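Local coordinates for protein Alpha/beta hydrolase (Paenibacillus sp. VTT E-133280, PDB 6TJ2) that probably hydrolyses methyl salicylate as an extracellular esterase of the alpha/beta hydrolase family, resembling plant salicylic acid binding protein 2, at residues A[89-94]-A[210-215]; A[143-148]-A[152-157]; A[52-57]-A[161-166]. All coordinates share one frame; numbering follows the deposited sequence.

Contact 1: A[89-94]-A[210-215]; sequences NVTHEQ and LFEKLD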
ATOM      1  N   ASN A  89       0.336 -15.012 -35.198  1.00 13.70           N
ATOM      2  CA  ASN A  89      -0.511 -16.130 -34.769  1.00 13.90           C
ATOM      3  C   ASN A  89       0.187 -17.043 -33.784  1.00 12.82           C
ATOM      4  O   ASN A  89      -0.289 -18.157 -33.505  1.00 13.93           O
ATOM      5  CB  ASN A  89      -1.035 -16.904 -35.989  1.00 15.87           C
ATOM      6  CG  ASN A  89      -1.998 -16.089 -36.836  1.00 18.57           C
ATOM      7  OD1 ASN A  89      -2.671 -15.187 -36.383  1.00 20.27           O
ATOM      8  ND2 ASN A  89      -2.182 -16.546 -38.068  1.00 29.30           N
ATOM      9  N   VAL A  90       1.266 -16.562 -33.170  1.00 12.30           N
ATOM     10  CA  VAL A  90       2.002 -17.349 -32.160  1.00 11.86           C
ATOM     11  C   VAL A  90       1.080 -17.763 -31.016  1.00 10.95           C
ATOM     12  O   VAL A  90       0.146 -17.022 -30.650  1.00 11.97           O
ATOM     13  CB  VAL A  90       3.243 -16.593 -31.661  1.00 11.98           C
ATOM     14  CG1 VAL A  90       2.844 -15.459 -30.737  1.00 12.47           C
ATOM     15  CG2 VAL A  90       4.182 -17.514 -30.970  1.00 13.63           C
ATOM     16  N   THR A  91       1.332 -18.977 -30.492  1.00 11.46           N
ATOM     17  CA  THR A  91       0.592 -19.518 -29.345  1.00 11.46           C
ATOM     18  C   THR A  91       1.425 -19.520 -28.075  1.00 11.66           C
ATOM     19  O   THR A  91       2.652 -19.438 -28.109  1.00 11.14           O
ATOM     20  CB  THR A  91       0.093 -20.933 -29.613  1.00 13.35           C
ATOM     21  OG1 THR A  91       1.243 -21.777 -29.651  1.00 14.33           O
ATOM     22  CG2 THR A  91      -0.683 -20.998 -30.916  1.00 13.96           C
ATOM     23  N   HIS A  92       0.745 -19.673 -26.959  1.00 10.86           N
ATOM     24  CA  HIS A  92       1.457 -19.785 -25.650  1.00 11.16           C
ATOM     25  C   HIS A  92       2.362 -21.007 -25.649  1.00 11.76           C
ATOM     26  O   HIS A  92       3.500 -20.946 -25.115  1.00 12.33           O
ATOM     27  CB  HIS A  92       0.439 -19.847 -24.475  1.00 11.33           C
ATOM     28  CG  HIS A  92       1.026 -19.306 -23.206  1.00 10.54           C
ATOM     29  ND1 HIS A  92       1.859 -20.050 -22.425  1.00 11.48           N
ATOM     30  CD2 HIS A  92       0.854 -18.112 -22.631  1.00 11.33           C
ATOM     31  CE1 HIS A  92       2.158 -19.345 -21.356  1.00 11.80           C
ATOM     32  NE2 HIS A  92       1.619 -18.111 -21.467  1.00 10.99           N
ATOM     33  N   GLU A  93       1.949 -22.107 -26.257  1.00 12.27           N
ATOM     34  CA  GLU A  93       2.786 -23.317 -26.322  1.00 12.84           C
ATOM     35  C   GLU A  93       4.063 -23.018 -27.105  1.00 12.32           C
ATOM     36  O   GLU A  93       5.120 -23.470 -26.701  1.00 12.55           O
ATOM     37  CB  GLU A  93       1.969 -24.418 -26.968  1.00 15.01           C
ATOM     38  CG  GLU A  93       2.728 -25.704 -27.139  1.00 19.64           C
ATOM     39  CD  GLU A  93       1.902 -26.820 -27.743  1.00 24.70           C
ATOM     40  OE1 GLU A  93       0.654 -26.768 -27.649  1.00 29.17           O
ATOM     41  OE2 GLU A  93       2.536 -27.794 -28.193  1.00 29.59           O
ATOM     42  N   GLN A  94       3.967 -22.293 -28.202  1.00 11.67           N
ATOM     43  CA  GLN A  94       5.161 -21.989 -29.014  1.00 11.84           C
ATOM     44  C   GLN A  94       6.096 -21.071 -28.218  1.00 10.75           C
ATOM     45  O   GLN A  94       7.324 -21.239 -28.272  1.00 11.41           O
ATOM     46  CB  GLN A  94       4.772 -21.333 -30.339  1.00 11.84           C
ATOM     47  CG  GLN A  94       4.158 -22.310 -31.349  1.00 13.22           C
ATOM     48  CD  GLN A  94       3.561 -21.572 -32.520  1.00 16.63           C
ATOM     49  OE1 GLN A  94       2.915 -20.554 -32.423  1.00 14.89           O
ATOM     50  NE2 GLN A  94       3.823 -22.124 -33.709  1.00 21.57           N
ATOM     51  N   LEU A 210      -2.458 -14.177 -24.940  1.00 10.91           N
ATOM     52  CA  LEU A 210      -3.081 -13.411 -23.825  1.00 11.72           C
ATOM     53  C   LEU A 210      -4.449 -13.991 -23.487  1.00 13.44           C
ATOM     54  O   LEU A 210      -4.909 -13.827 -22.362  1.00 13.10           O
ATOM     55  CB  LEU A 210      -3.189 -11.947 -24.216  1.00 13.03           C
ATOM     56  CG  LEU A 210      -1.916 -11.112 -24.084  1.00 16.63           C
ATOM     57  CD1 LEU A 210      -0.760 -11.676 -24.897  1.00 19.23           C
ATOM     58  CD2 LEU A 210      -2.217  -9.679 -24.539  1.00 18.74           C
ATOM     59  N   PHE A 211      -5.117 -14.639 -24.429  1.00 13.49           N
ATOM     60  CA  PHE A 211      -6.512 -15.097 -24.256  1.00 13.28           C
ATOM     61  C   PHE A 211      -6.596 -16.609 -24.100  1.00 14.32           C
ATOM     62  O   PHE A 211      -7.696 -17.117 -23.750  1.00 15.18           O
ATOM     63  CB  PHE A 211      -7.368 -14.638 -25.427  1.00 13.31           C
ATOM     64  CG  PHE A 211      -7.547 -13.155 -25.478  1.00 14.72           C
ATOM     65  CD1 PHE A 211      -8.584 -12.571 -24.761  1.00 14.88           C
ATOM     66  CD2 PHE A 211      -6.695 -12.341 -26.184  1.00 15.79           C
ATOM     67  CE1 PHE A 211      -8.749 -11.198 -24.756  1.00 16.17           C
ATOM     68  CE2 PHE A 211      -6.884 -10.968 -26.193  1.00 16.83           C
ATOM     69  CZ  PHE A 211      -7.882 -10.393 -25.461  1.00 17.24           C
ATOM     70  N   GLU A 212      -5.524 -17.365 -24.272  1.00 14.04           N
ATOM     71  CA  GLU A 212      -5.561 -18.843 -24.118  1.00 14.79           C
ATOM     72  C   GLU A 212      -5.687 -19.217 -22.649  1.00 14.53           C
ATOM     73  O   GLU A 212      -4.979 -18.683 -21.752  1.00 14.99           O
ATOM     74  CB  GLU A 212      -4.315 -19.477 -24.726  1.00 14.98           C
ATOM     75  CG  GLU A 212      -4.246 -19.433 -26.217  1.00 15.13           C
ATOM     76  CD  GLU A 212      -2.978 -20.064 -26.722  1.00 16.48           C
ATOM     77  OE1 GLU A 212      -1.948 -19.385 -26.760  1.00 15.01           O
ATOM     78  OE2 GLU A 212      -3.041 -21.264 -27.104  1.00 19.88           O
ATOM     79  N   LYS A 213      -6.574 -20.164 -22.367  1.00 16.09           N
ATOM     80  CA  LYS A 213      -6.691 -20.792 -21.036  1.00 16.66           C
ATOM     81  C   LYS A 213      -5.493 -21.662 -20.772  1.00 16.20           C
ATOM     82  O   LYS A 213      -5.113 -22.431 -21.676  1.00 18.29           O
ATOM     83  CB  LYS A 213      -7.944 -21.664 -20.972  1.00 17.56           C
ATOM     84  CG  LYS A 213      -9.208 -20.908 -21.252  1.00 20.57           C
ATOM     85  CD  LYS A 213      -9.412 -19.600 -20.562  1.00 21.12           C
ATOM     86  CE  LYS A 213     -10.906 -19.339 -20.487  1.00 22.16           C
ATOM     87  NZ  LYS A 213     -11.257 -17.906 -20.198  1.00 24.33           N
ATOM     88  N   LEU A 214      -4.840 -21.524 -19.627  1.00 15.64           N
ATOM     89  CA  LEU A 214      -3.628 -22.294 -19.348  1.00 14.81           C
ATOM     90  C   LEU A 214      -3.881 -23.454 -18.409  1.00 15.64           C
ATOM     91  O   LEU A 214      -4.525 -23.281 -17.387  1.00 15.66           O
ATOM     92  CB  LEU A 214      -2.589 -21.316 -18.798  1.00 15.91           C
ATOM     93  CG  LEU A 214      -2.289 -20.122 -19.691  1.00 16.18           C
ATOM     94  CD1 LEU A 214      -1.340 -19.192 -18.996  1.00 18.72           C
ATOM     95  CD2 LEU A 214      -1.679 -20.570 -21.016  1.00 18.96           C
ATOM     96  N   ASP A 215      -3.309 -24.593 -18.749  1.00 16.59           N
ATOM     97  CA  ASP A 215      -3.277 -25.766 -17.856  1.00 17.72           C
ATOM     98  C   ASP A 215      -2.064 -25.623 -16.936  1.00 16.52           C
ATOM     99  O   ASP A 215      -0.903 -25.759 -17.390  1.00 17.54           O
ATOM    100  CB  ASP A 215      -3.206 -27.062 -18.656  1.00 21.03           C
ATOM    101  CG  ASP A 215      -3.270 -28.301 -17.787  1.00 27.13           C
ATOM    102  OD1 ASP A 215      -2.954 -28.235 -16.535  1.00 22.40           O
ATOM    103  OD2 ASP A 215      -3.670 -29.363 -18.379  1.00 34.27           O
TER
HETATM  104  O   HOH W   1      -0.911 -22.720 -26.774  1.00 14.52           O
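The carboxylate of Glu-212 grips the first turn of a helix from a loop more than a hundred residues further on. Glu-212 OE1 accepts from His-92 N at 2.7 Å through the syn lone pair, and the bond is nearly straight (164°). Glu-212 OE2 accepts from a water at 2.6 Å, and that water accepts from Glu-93 N. Two successive backbone N-H groups at the helix start are thus satisfied by one carboxylate, directly and through water. The helix N-terminus would be expected to stabilise its negative charge. With an alanine here, His-92 N would probably lose this acceptor and the water its carboxylate partner. Beside this polar contact lies an apolar one. Leu-214 CD2 sits over the centre of one face of the His-92 ring, 3.8 Å from the centroid, a CH-pi contact. The ring gets there because its CG lies anti to the backbone N (chi1 -152°). His-92 NE2 is hydrogen-bonded to Ser-121 OG on helix 119-129. Thr-91 OG1 accepts from Gln-94 N at 3.1 Å, and Gln-94 OE1 accepts from Thr-91 N at 3.0 Å. This reciprocal pair is the capping box that starts helix 92-105.

Contact 2: A[143-148]-A[152-157]; sequences FAPLDG and ADQFPA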
ATOM      1  N   PHE A 143       1.672 -11.423 -13.924  1.00 10.80           N
ATOM      2  CA  PHE A 143       0.431 -12.198 -13.788  1.00 11.54           C
ATOM      3  C   PHE A 143       0.770 -13.598 -13.325  1.00 13.30           C
ATOM      4  O   PHE A 143       1.812 -14.182 -13.709  1.00 12.91           O
ATOM      5  CB  PHE A 143      -0.307 -12.232 -15.128  1.00 13.03           C
ATOM      6  CG  PHE A 143      -0.668 -10.862 -15.609  1.00 13.96           C
ATOM      7  CD1 PHE A 143      -1.688 -10.174 -14.968  1.00 16.95           C
ATOM      8  CD2 PHE A 143       0.044 -10.219 -16.615  1.00 15.40           C
ATOM      9  CE1 PHE A 143      -1.994  -8.870 -15.362  1.00 18.00           C
ATOM     10  CE2 PHE A 143      -0.241  -8.913 -16.961  1.00 16.46           C
ATOM     11  CZ  PHE A 143      -1.285  -8.265 -16.379  1.00 18.41           C
ATOM     12  N   ALA A 144      -0.109 -14.181 -12.527  1.00 12.47           N
ATOM     13  CA  ALA A 144      -0.017 -15.584 -12.093  1.00 11.87           C
ATOM     14  C   ALA A 144      -1.394 -16.197 -12.232  1.00 12.73           C
ATOM     15  O   ALA A 144      -2.064 -16.405 -11.215  1.00 13.00           O
ATOM     16  CB  ALA A 144       0.528 -15.610 -10.680  1.00 13.69           C
ATOM     17  N   PRO A 145      -1.877 -16.436 -13.455  1.00 12.51           N
ATOM     18  CA  PRO A 145      -3.199 -17.033 -13.592  1.00 12.14           C
ATOM     19  C   PRO A 145      -3.266 -18.331 -12.783  1.00 13.38           C
ATOM     20  O   PRO A 145      -2.297 -19.071 -12.632  1.00 13.45           O
ATOM     21  CB  PRO A 145      -3.350 -17.325 -15.084  1.00 14.17           C
ATOM     22  CG  PRO A 145      -2.371 -16.342 -15.704  1.00 17.48           C
ATOM     23  CD  PRO A 145      -1.204 -16.203 -14.750  1.00 12.55           C
ATOM     24  N   LEU A 146      -4.486 -18.613 -12.310  1.00 13.20           N
ATOM     25  CA  LEU A 146      -4.777 -19.962 -11.773  1.00 13.11           C
ATOM     26  C   LEU A 146      -5.012 -20.928 -12.934  1.00 13.04           C
ATOM     27  O   LEU A 146      -5.299 -20.483 -14.065  1.00 15.44           O
ATOM     28  CB  LEU A 146      -6.035 -19.873 -10.888  1.00 15.03           C
ATOM     29  CG  LEU A 146      -5.930 -18.933  -9.683  1.00 17.42           C
ATOM     30  CD1 LEU A 146      -7.242 -18.899  -8.871  1.00 19.26           C
ATOM     31  CD2 LEU A 146      -4.792 -19.327  -8.783  1.00 17.32           C
ATOM     32  N   ASP A 147      -5.039 -22.219 -12.602  1.00 15.65           N
ATOM     33  CA  ASP A 147      -5.383 -23.271 -13.581  1.00 16.10           C
ATOM     34  C   ASP A 147      -6.697 -22.953 -14.282  1.00 16.87           C
ATOM     35  O   ASP A 147      -7.679 -22.566 -13.606  1.00 16.67           O
ATOM     36  CB  ASP A 147      -5.400 -24.621 -12.884  1.00 17.53           C
ATOM     37  CG  ASP A 147      -5.731 -25.709 -13.886  1.00 19.26           C
ATOM     38  OD1 ASP A 147      -5.106 -25.786 -14.947  1.00 18.18           O
ATOM     39  OD2 ASP A 147      -6.687 -26.480 -13.597  1.00 23.37           O
ATOM     40  N   GLY A 148      -6.712 -23.108 -15.602  1.00 15.08           N
ATOM     41  CA  GLY A 148      -7.905 -22.862 -16.434  1.00 15.50           C
ATOM     42  C   GLY A 148      -8.179 -21.421 -16.770  1.00 14.95           C
ATOM     43  O   GLY A 148      -9.195 -21.090 -17.396  1.00 17.63           O
ATOM     44  N   ALA A 152      -5.624 -12.558 -19.912  1.00 13.27           N
ATOM     45  CA  ALA A 152      -6.685 -11.556 -20.112  1.00 14.41           C
ATOM     46  C   ALA A 152      -7.776 -11.701 -19.027  1.00 13.59           C
ATOM     47  O   ALA A 152      -8.269 -10.621 -18.579  1.00 14.37           O
ATOM     48  CB  ALA A 152      -7.275 -11.726 -21.510  1.00 16.73           C
ATOM     49  N   ASP A 153      -8.016 -12.912 -18.573  1.00 12.70           N
ATOM     50  CA  ASP A 153      -9.015 -13.196 -17.507  1.00 14.07           C
ATOM     51  C   ASP A 153      -8.672 -12.408 -16.240  1.00 13.22           C
ATOM     52  O   ASP A 153      -9.541 -12.272 -15.365  1.00 14.71           O
ATOM     53  CB  ASP A 153      -9.128 -14.680 -17.181  1.00 15.28           C
ATOM     54  CG  ASP A 153      -9.888 -15.561 -18.189  1.00 16.18           C
ATOM     55  OD1 ASP A 153     -10.683 -14.971 -18.971  1.00 20.78           O
ATOM     56  OD2 ASP A 153      -9.671 -16.773 -18.125  1.00 18.42           O
ATOM     57  N   GLN A 154      -7.424 -12.016 -16.005  1.00 11.87           N
ATOM     58  CA  GLN A 154      -7.043 -11.365 -14.744  1.00 11.60           C
ATOM     59  C   GLN A 154      -7.500  -9.929 -14.700  1.00 11.71           C
ATOM     60  O   GLN A 154      -7.518  -9.353 -13.616  1.00 12.31           O
ATOM     61  CB  GLN A 154      -5.509 -11.360 -14.610  1.00 11.18           C
ATOM     62  CG  GLN A 154      -4.852 -12.738 -14.692  1.00 12.11           C
ATOM     63  CD  GLN A 154      -5.561 -13.813 -13.929  1.00 12.83           C
ATOM     64  OE1 GLN A 154      -5.807 -13.643 -12.706  1.00 13.00           O
ATOM     65  NE2 GLN A 154      -5.942 -14.886 -14.604  1.00 13.40           N
ATOM     66  N   PHE A 155      -7.884  -9.346 -15.838  1.00 12.15           N
ATOM     67  CA  PHE A 155      -8.178  -7.895 -15.871  1.00 11.97           C
ATOM     68  C   PHE A 155      -9.607  -7.595 -15.415  1.00 12.55           C
ATOM     69  O   PHE A 155     -10.511  -8.408 -15.560  1.00 12.92           O
ATOM     70  CB  PHE A 155      -7.964  -7.339 -17.275  1.00 14.36           C
ATOM     71  CG  PHE A 155      -6.502  -7.111 -17.584  1.00 14.96           C
ATOM     72  CD1 PHE A 155      -5.950  -5.848 -17.471  1.00 15.50           C
ATOM     73  CD2 PHE A 155      -5.712  -8.188 -17.945  1.00 16.57           C
ATOM     74  CE1 PHE A 155      -4.595  -5.658 -17.712  1.00 15.84           C
ATOM     75  CE2 PHE A 155      -4.373  -7.972 -18.236  1.00 20.23           C
ATOM     76  CZ  PHE A 155      -3.831  -6.704 -18.137  1.00 18.03           C
ATOM     77  N   PRO A 156      -9.854  -6.347 -14.975  1.00 12.76           N
ATOM     78  CA  PRO A 156     -11.235  -5.881 -14.802  1.00 13.82           C
ATOM     79  C   PRO A 156     -11.995  -6.042 -16.120  1.00 14.44           C
ATOM     80  O   PRO A 156     -11.386  -5.961 -17.200  1.00 14.83           O
ATOM     81  CB  PRO A 156     -11.076  -4.419 -14.405  1.00 15.84           C
ATOM     82  CG  PRO A 156      -9.668  -4.296 -13.884  1.00 16.85           C
ATOM     83  CD  PRO A 156      -8.852  -5.312 -14.654  1.00 14.84           C
ATOM     84  N   ALA A 157     -13.319  -6.223 -16.041  1.00 15.19           N
ATOM     85  CA  ALA A 157     -14.155  -6.461 -17.230  1.00 16.72           C
ATOM     86  C   ALA A 157     -13.966  -5.371 -18.295  1.00 17.99           C
ATOM     87  O   ALA A 157     -13.934  -5.746 -19.497  1.00 19.06           O
ATOM     88  CB  ALA A 157     -15.611  -6.569 -16.804  1.00 18.15           C
TER
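Gln-154 runs back along Phe-143 and ends against Pro-145. Gln-154 CB lies 4.0 Å from Phe-143 CD1. Gln-154 CG stays beside Phe-143 CD1, at 4.1 Å, so the start of the chain is spent on the aromatic ring. The chain then bends at chi2 (-43°), which carries the amide away from the ring and over to the proline. Gln-154 CD comes within 4.0 Å of Pro-145 CA. At the tip, Gln-154 NE2 meets Pro-145 CB at 3.6 Å, a van der Waals contact. The polar partners of NE2 are Ser-150 O and Gln-149 OE1, both in the three-residue link between the segments. The amide therefore ties that link together while its carbon atoms pack on the ring. Both segments lie in the loop from strand 134-139 to helix 157-170, at the start of the insertion before strand 226-231. In alpha/beta hydrolases this is where a cap over the active site is commonly inserted. Phe-143 also meets Phe-155, at 3.5 Å between the two CZ atoms. The ring planes are inclined at 43° and the centroids are 5.3 Å apart, an oblique pair. Phe-155 turns its ring edge-to-face with Phe-163 of helix 157-170. The backbone of Phe-143 is hydrogen-bonded to that of Ser-117, the probable nucleophile. Ala-144 O accepts from His-251 ND1.

Contact 3: A[52-57]-A[161-166]; sequences GSWATA and KSFEQL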
ATOM      1  N   GLY A  52       7.596  -9.424 -20.744  1.00 10.66           N
ATOM      2  CA  GLY A  52       6.170  -9.555 -20.976  1.00 10.29           C
ATOM      3  C   GLY A  52       5.740  -8.972 -22.298  1.00 10.23           C
ATOM      4  O   GLY A  52       6.533  -8.900 -23.262  1.00 10.42           O
ATOM      5  N   SER A  53       4.472  -8.652 -22.409  1.00 11.25           N
ATOM      6  CA  SER A  53       3.865  -8.188 -23.672  1.00 10.45           C
ATOM      7  C   SER A  53       4.300  -6.756 -23.988  1.00 10.80           C
ATOM      8  O   SER A  53       4.723  -5.962 -23.085  1.00 11.56           O
ATOM      9  CB  SER A  53       2.372  -8.299 -23.625  1.00 11.12           C
ATOM     10  OG  SER A  53       1.954  -9.623 -23.446  1.00 12.24           O
ATOM     11  N   TRP A  54       4.227  -6.388 -25.255  1.00 10.85           N
ATOM     12  CA  TRP A  54       4.563  -5.024 -25.709  1.00 10.83           C
ATOM     13  C   TRP A  54       6.036  -4.751 -25.329  1.00 10.90           C
ATOM     14  O   TRP A  54       6.344  -3.639 -24.902  1.00 11.50           O
ATOM     15  CB  TRP A  54       3.610  -3.978 -25.162  1.00 11.47           C
ATOM     16  CG  TRP A  54       2.187  -4.273 -25.456  1.00 11.45           C
ATOM     17  CD1 TRP A  54       1.578  -4.253 -26.682  1.00 11.97           C
ATOM     18  CD2 TRP A  54       1.203  -4.803 -24.565  1.00 11.12           C
ATOM     19  NE1 TRP A  54       0.280  -4.673 -26.588  1.00 12.34           N
ATOM     20  CE2 TRP A  54       0.016  -5.020 -25.286  1.00 12.03           C
ATOM     21  CE3 TRP A  54       1.225  -5.038 -23.177  1.00 11.34           C
ATOM     22  CZ2 TRP A  54      -1.119  -5.563 -24.676  1.00 12.99           C
ATOM     23  CZ3 TRP A  54       0.095  -5.545 -22.591  1.00 11.76           C
ATOM     24  CH2 TRP A  54      -1.040  -5.792 -23.323  1.00 13.24           C
ATOM     25  N   ALA A  55       6.887  -5.734 -25.447  1.00 11.22           N
ATOM     26  CA  ALA A  55       8.279  -5.644 -25.005  1.00 11.36           C
ATOM     27  C   ALA A  55       9.077  -6.685 -25.772  1.00 11.97           C
ATOM     28  O   ALA A  55       8.549  -7.644 -26.319  1.00 11.62           O
ATOM     29  CB  ALA A  55       8.404  -5.835 -23.533  1.00 11.82           C
ATOM     30  N   THR A  56      10.374  -6.513 -25.783  1.00 11.94           N
ATOM     31  CA  THR A  56      11.353  -7.467 -26.317  1.00 12.19           C
ATOM     32  C   THR A  56      12.376  -7.774 -25.217  1.00 11.74           C
ATOM     33  O   THR A  56      12.324  -7.219 -24.095  1.00 12.11           O
ATOM     34  CB  THR A  56      12.081  -6.892 -27.535  1.00 12.85           C
ATOM     35  OG1 THR A  56      12.927  -5.813 -27.136  1.00 15.70           O
ATOM     36  CG2 THR A  56      11.125  -6.392 -28.595  1.00 15.65           C
ATOM     37  N   ALA A  57      13.329  -8.634 -25.522  1.00 11.84           N
ATOM     38  CA  ALA A  57      14.436  -8.929 -24.575  1.00 12.27           C
ATOM     39  C   ALA A  57      15.180  -7.643 -24.203  1.00 12.53           C
ATOM     40  O   ALA A  57      15.786  -7.603 -23.109  1.00 12.97           O
ATOM     41  CB  ALA A  57      15.373  -9.927 -25.242  1.00 12.93           C
ATOM     42  N   LYS A 161     -12.579  -6.057 -22.120  1.00 20.32           N
ATOM     43  CA  LYS A 161     -13.349  -5.679 -23.335  1.00 21.08           C
ATOM     44  C   LYS A 161     -12.491  -4.773 -24.241  1.00 20.40           C
ATOM     45  O   LYS A 161     -12.498  -5.044 -25.446  1.00 20.87           O
ATOM     46  CB  LYS A 161     -14.688  -5.054 -22.936  1.00 23.64           C
ATOM     47  CG  LYS A 161     -15.653  -4.799 -24.094  1.00 29.52           C
ATOM     48  CD  LYS A 161     -17.017  -4.295 -23.624  1.00 36.87           C
ATOM     49  CE  LYS A 161     -17.380  -4.704 -22.205  1.00 45.56           C
ATOM     50  NZ  LYS A 161     -18.799  -4.422 -21.869  1.00 54.43           N
ATOM     51  N   SER A 162     -11.774  -3.820 -23.691  1.00 17.86           N
ATOM     52  CA  SER A 162     -10.901  -2.864 -24.410  1.00 19.26           C
ATOM     53  C   SER A 162      -9.832  -3.662 -25.176  1.00 18.16           C
ATOM     54  O   SER A 162      -9.614  -3.413 -26.392  1.00 18.61           O
ATOM     55  CB  SER A 162     -10.316  -1.875 -23.489  1.00 24.03           C
ATOM     56  OG  SER A 162      -9.164  -1.236 -24.024  1.00 36.31           O
ATOM     57  N   PHE A 163      -9.199  -4.663 -24.566  1.00 16.83           N
ATOM     58  CA  PHE A 163      -8.181  -5.492 -25.245  1.00 16.12           C
ATOM     59  C   PHE A 163      -8.835  -6.302 -26.366  1.00 16.90           C
ATOM     60  O   PHE A 163      -8.251  -6.410 -27.428  1.00 15.50           O
ATOM     61  CB  PHE A 163      -7.473  -6.463 -24.294  1.00 16.28           C
ATOM     62  CG  PHE A 163      -6.485  -5.827 -23.347  1.00 19.41           C
ATOM     63  CD1 PHE A 163      -5.654  -4.797 -23.745  1.00 21.34           C
ATOM     64  CD2 PHE A 163      -6.362  -6.340 -22.057  1.00 23.57           C
ATOM     65  CE1 PHE A 163      -4.748  -4.232 -22.848  1.00 25.82           C
ATOM     66  CE2 PHE A 163      -5.430  -5.795 -21.177  1.00 26.12           C
ATOM     67  CZ  PHE A 163      -4.658  -4.721 -21.564  1.00 28.10           C
ATOM     68  N   GLU A 164     -10.041  -6.850 -26.155  1.00 16.35           N
ATOM     69  CA  GLU A 164     -10.755  -7.615 -27.193  1.00 16.58           C
ATOM     70  C   GLU A 164     -11.040  -6.673 -28.370  1.00 16.80           C
ATOM     71  O   GLU A 164     -10.810  -7.070 -29.534  1.00 18.54           O
ATOM     72  CB  GLU A 164     -12.049  -8.184 -26.619  1.00 18.14           C
ATOM     73  CG  GLU A 164     -11.884  -9.247 -25.556  1.00 21.29           C
ATOM     74  CD  GLU A 164     -13.199  -9.618 -24.863  1.00 26.52           C
ATOM     75  OE1 GLU A 164     -14.203  -8.905 -25.015  1.00 29.65           O
ATOM     76  OE2 GLU A 164     -13.223 -10.630 -24.171  1.00 32.76           O
ATOM     77  N   GLN A 165     -11.428  -5.449 -28.085  1.00 17.33           N
ATOM     78  CA  GLN A 165     -11.758  -4.448 -29.133  1.00 18.60           C
ATOM     79  C   GLN A 165     -10.491  -4.080 -29.906  1.00 19.08           C
ATOM     80  O   GLN A 165     -10.548  -3.982 -31.146  1.00 18.84           O
ATOM     81  CB  GLN A 165     -12.393  -3.230 -28.524  1.00 21.97           C
ATOM     82  CG  GLN A 165     -13.844  -3.505 -28.142  1.00 25.93           C
ATOM     83  CD  GLN A 165     -14.449  -2.399 -27.317  1.00 29.83           C
ATOM     84  OE1 GLN A 165     -13.766  -1.527 -26.777  1.00 38.07           O
ATOM     85  NE2 GLN A 165     -15.769  -2.444 -27.200  1.00 37.91           N
ATOM     86  N   LEU A 166      -9.376  -3.861 -29.232  1.00 16.62           N
ATOM     87  CA  LEU A 166      -8.085  -3.558 -29.899  1.00 15.92           C
ATOM     88  C   LEU A 166      -7.664  -4.743 -30.753  1.00 15.78           C
ATOM     89  O   LEU A 166      -7.210  -4.490 -31.888  1.00 15.65           O
ATOM     90  CB  LEU A 166      -6.992  -3.222 -28.885  1.00 15.29           C
ATOM     91  CG  LEU A 166      -7.151  -1.882 -28.191  1.00 16.24           C
ATOM     92  CD1 LEU A 166      -6.257  -1.756 -26.989  1.00 16.81           C
ATOM     93  CD2 LEU A 166      -6.923  -0.697 -29.125  1.00 18.68           C
TER
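Trp-54 and Phe-163 meet at their outer ring atoms, and no hydrogen bond joins their segments. The close part is a small one. Trp-54 CH2 lies 4.1 Å from Phe-163 CE1 and 4.2 Å from Phe-163 CZ. Their ring planes are 28° apart but slid past each other. The centroids of the six-membered ring and the phenyl ring are 5.8 Å apart, with little overlap. Closer packing lies within the loop: Ser-53 CB sits over one face of the indole, offset toward the rim, 3.5 Å above its plane. Trp-54 CG lies anti to its carbonyl carbon (chi1 -55°), and the indole reaches out from the loop toward the helix. Trp-54 NE1 is hydrogen-bonded to Ile-175 O, and Trp-54 N to Glu-205 OE1. Away from the rings the contact opens. Leu-166 CD1 stays 6.8 Å from Trp-54 CZ2, and Lys-161 and Gln-165 are exposed. The loop after strand 46-50 is where alpha/beta hydrolases commonly form part of the oxyanion hole, and the pair joins it to helix 157-170 of the probable cap. Strand 174-175 lies at the indole N-H, strand 205-206 at the Trp-54 backbone, and helix 208-211 meets Phe-163 through Phe-211.

In the fold
The three contacts lie 13 to 14 Å apart, centre to centre, and touch one another. Contact 2 is nested within the chain loops closed by contacts 1 and 3, while contacts 1 and 3 alternate along the chain. Contacts 1 and 2 share a salt bridge, Lys-213 NZ to Asp-153 OD2 at 2.8 Å, and a probable hydrogen bond from Gly-148 N to Leu-214 O at 2.8 Å. Contact 2 reaches contact 3 where Phe-155 CZ lies 3.6 Å from Phe-163 CE2. Leu-210 CD1 comes within 3.7 Å of Ser-53 OG, linking contacts 1 and 3. All three lie close to the probable Ser-117, His-264, Asp-234 triad or its nucleophile elbow, and Phe-143 touches both.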